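Local structure of Lmo2470 protein (Listeria monocytogenes EGD-e, 5HL3) at residues Ser241-Tyr246 with Thr259-Ser264. The protein is an internalin, a leucine-rich repeat protein that binds calcium, interacts with host afadin and helps Listeria cross basement membranes. Residues are numbered along the deposited sequence; the frame is centred on the assembly and turned at random.
Sequences SLNLDY and TIYVQS
L242 joins the two parallel strands through both of its backbone groups, its N donating to T259 O (2.9 Å) and its O accepting from Y261 N. Its side chain goes to the buried face, where CB meets T259 OG1, a hydroxyl already bonded to V256 O, and CD2 comes near I260 CG1. N243 points to the other face beside Y261, the amide and ring planes 50° apart. Its CG lies anti to the backbone N (chi1 -167°), and chi2 (-29°) then turns OD1 to accept from D245 N at 2.9 Å, closing an Asx turn where the strand ends, a job suited to asparagine's short amide. L244 N bonds to Y261 O, while its branched side chain is buried: CD1 lies 3.9 Å from I260 CD1 and CB 3.6 Å from V262 CG2. Alternating leucines facing inward and polar residues outward are the mark of a leucine-rich repeat strand; here strand 241-243 pairs with 260-261, an edge strand of the parallel sheet, just where the chain passes into the C-terminal domain. Buried D245 takes two backbone donors on the syn side of OD1, Q263 N and S264 N, each at 2.8 Å, which suits a carboxylate oxygen; OD2 lies by the Y261 ring edge, 3.6 Å from CE1, and accepts from a water that also approaches Y261 OH. Y246 N donates to S264 O (3.0 Å), and its ring receives S264 CB over one face in a CH-pi contact, 3.7 Å from the centroid; a serine is small enough to sit this close, and S264 OG bonds to V351 N.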
loop_
_atom_site.group_PDB
_atom_site.type_symbol
_atom_site.label_atom_id
_atom_site.label_comp_id
_atom_site.label_asym_id
_atom_site.label_seq_id
_atom_site.Cartn_x
_atom_site.Cartn_y
_atom_site.Cartn_z
ATOM N N SER A 241 -15.841 1.165 -0.067
ATOM C CA SER A 241 -15.122 0.444 0.980
ATOM C C SER A 241 -14.019 1.304 1.547
ATOM O O SER A 241 -13.142 1.766 0.814
ATOM C CB SER A 241 -14.514 -0.860 0.461
ATOM O OG SER A 241 -13.826 -1.532 1.518
ATOM N N LEU A 242 -14.052 1.495 2.860
ATOM C CA LEU A 242 -12.997 2.197 3.595
ATOM C C LEU A 242 -12.512 1.226 4.663
ATOM O O LEU A 242 -13.212 0.974 5.659
ATOM C CB LEU A 242 -13.531 3.483 4.228
ATOM C CG LEU A 242 -12.604 4.265 5.161
ATOM C CD1 LEU A 242 -11.365 4.685 4.419
ATOM C CD2 LEU A 242 -13.301 5.496 5.707
ATOM N N ASN A 243 -11.308 0.711 4.500
ATOM C CA ASN A 243 -10.785 -0.281 5.441
ATOM C C ASN A 243 -9.988 0.431 6.516
ATOM O O ASN A 243 -8.970 1.023 6.223
ATOM C CB ASN A 243 -9.940 -1.326 4.707
ATOM C CG ASN A 243 -9.631 -2.535 5.580
ATOM O OD1 ASN A 243 -9.540 -2.430 6.817
ATOM N ND2 ASN A 243 -9.467 -3.670 4.969
ATOM N N LEU A 244 -10.490 0.378 7.758
ATOM C CA LEU A 244 -9.834 1.016 8.908
ATOM C C LEU A 244 -9.369 -0.044 9.897
ATOM O O LEU A 244 -9.026 0.290 11.048
ATOM C CB LEU A 244 -10.792 2.002 9.597
ATOM C CG LEU A 244 -11.309 3.115 8.694
ATOM C CD1 LEU A 244 -12.285 4.045 9.427
ATOM C CD2 LEU A 244 -10.192 3.936 8.070
ATOM N N ASP A 245 -9.304 -1.293 9.496
ATOM C CA ASP A 245 -8.956 -2.370 10.436
ATOM C C ASP A 245 -7.570 -2.139 11.021
ATOM O O ASP A 245 -6.671 -1.611 10.380
ATOM C CB ASP A 245 -8.983 -3.726 9.700
ATOM C CG ASP A 245 -9.358 -4.891 10.567
ATOM O OD1 ASP A 245 -10.199 -4.719 11.441
ATOM O OD2 ASP A 245 -8.909 -6.017 10.253
ATOM N N TYR A 246 -7.378 -2.534 12.273
ATOM C CA TYR A 246 -6.059 -2.441 12.901
ATOM C C TYR A 246 -5.493 -1.008 12.930
ATOM O O TYR A 246 -4.328 -0.745 12.630
ATOM C CB TYR A 246 -5.078 -3.483 12.339
ATOM C CG TYR A 246 -5.360 -4.885 12.800
ATOM C CD1 TYR A 246 -5.107 -5.254 14.125
ATOM C CD2 TYR A 246 -5.899 -5.838 11.948
ATOM C CE1 TYR A 246 -5.366 -6.536 14.588
ATOM C CE2 TYR A 246 -6.154 -7.139 12.416
ATOM C CZ TYR A 246 -5.891 -7.460 13.715
ATOM O OH TYR A 246 -6.142 -8.751 14.173
ATOM N N THR A 259 -19.558 2.432 4.705
ATOM C CA THR A 259 -18.521 1.871 3.830
ATOM C C THR A 259 -17.427 1.176 4.612
ATOM O O THR A 259 -16.564 0.548 4.027
ATOM C CB THR A 259 -17.810 2.978 2.998
ATOM O OG1 THR A 259 -16.982 3.785 3.841
ATOM C CG2 THR A 259 -18.801 3.838 2.237
ATOM N N ILE A 260 -17.468 1.258 5.940
ATOM C CA ILE A 260 -16.296 0.873 6.737
ATOM C C ILE A 260 -16.147 -0.618 7.024
ATOM O O ILE A 260 -17.101 -1.326 7.349
ATOM C CB ILE A 260 -16.280 1.668 8.076
ATOM C CG1 ILE A 260 -16.104 3.159 7.794
ATOM C CG2 ILE A 260 -15.168 1.197 9.014
ATOM C CD1 ILE A 260 -16.190 4.056 9.019
ATOM N N TYR A 261 -14.905 -1.090 6.867
ATOM C CA TYR A 261 -14.506 -2.400 7.366
ATOM C C TYR A 261 -13.663 -2.184 8.620
ATOM O O TYR A 261 -12.609 -1.549 8.559
ATOM C CB TYR A 261 -13.688 -3.216 6.325
ATOM C CG TYR A 261 -13.331 -4.593 6.859
ATOM C CD1 TYR A 261 -12.263 -4.762 7.722
ATOM C CD2 TYR A 261 -14.047 -5.735 6.483
ATOM C CE1 TYR A 261 -11.955 -6.015 8.261
ATOM C CE2 TYR A 261 -13.730 -6.998 7.013
ATOM C CZ TYR A 261 -12.695 -7.128 7.898
ATOM O OH TYR A 261 -12.360 -8.357 8.448
ATOM N N VAL A 262 -14.150 -2.668 9.764
ATOM C CA VAL A 262 -13.368 -2.764 11.011
ATOM C C VAL A 262 -13.856 -3.982 11.751
ATOM O O VAL A 262 -15.067 -4.090 12.040
ATOM C CB VAL A 262 -13.524 -1.562 12.005
ATOM C CG1 VAL A 262 -12.882 -1.913 13.358
ATOM C CG2 VAL A 262 -12.915 -0.303 11.454
ATOM N N GLN A 263 -12.939 -4.889 12.058
ATOM C CA GLN A 263 -13.224 -6.003 12.969
ATOM C C GLN A 263 -12.308 -5.992 14.190
ATOM O O GLN A 263 -12.731 -6.466 15.263
ATOM C CB GLN A 263 -13.152 -7.355 12.216
ATOM C CG GLN A 263 -14.318 -7.566 11.249
ATOM C CD GLN A 263 -15.648 -7.631 11.991
ATOM O OE1 GLN A 263 -15.813 -8.390 12.959
ATOM N NE2 GLN A 263 -16.591 -6.842 11.547
ATOM N N SER A 264 -11.081 -5.478 14.031
ATOM C CA SER A 264 -10.141 -5.298 15.137
ATOM C C SER A 264 -9.702 -3.850 15.227
ATOM O O SER A 264 -9.572 -3.143 14.209
ATOM C CB SER A 264 -8.913 -6.180 14.963
ATOM O OG SER A 264 -9.260 -7.542 15.121
HETATM O O HOH W 1 -9.817 -8.468 10.502
#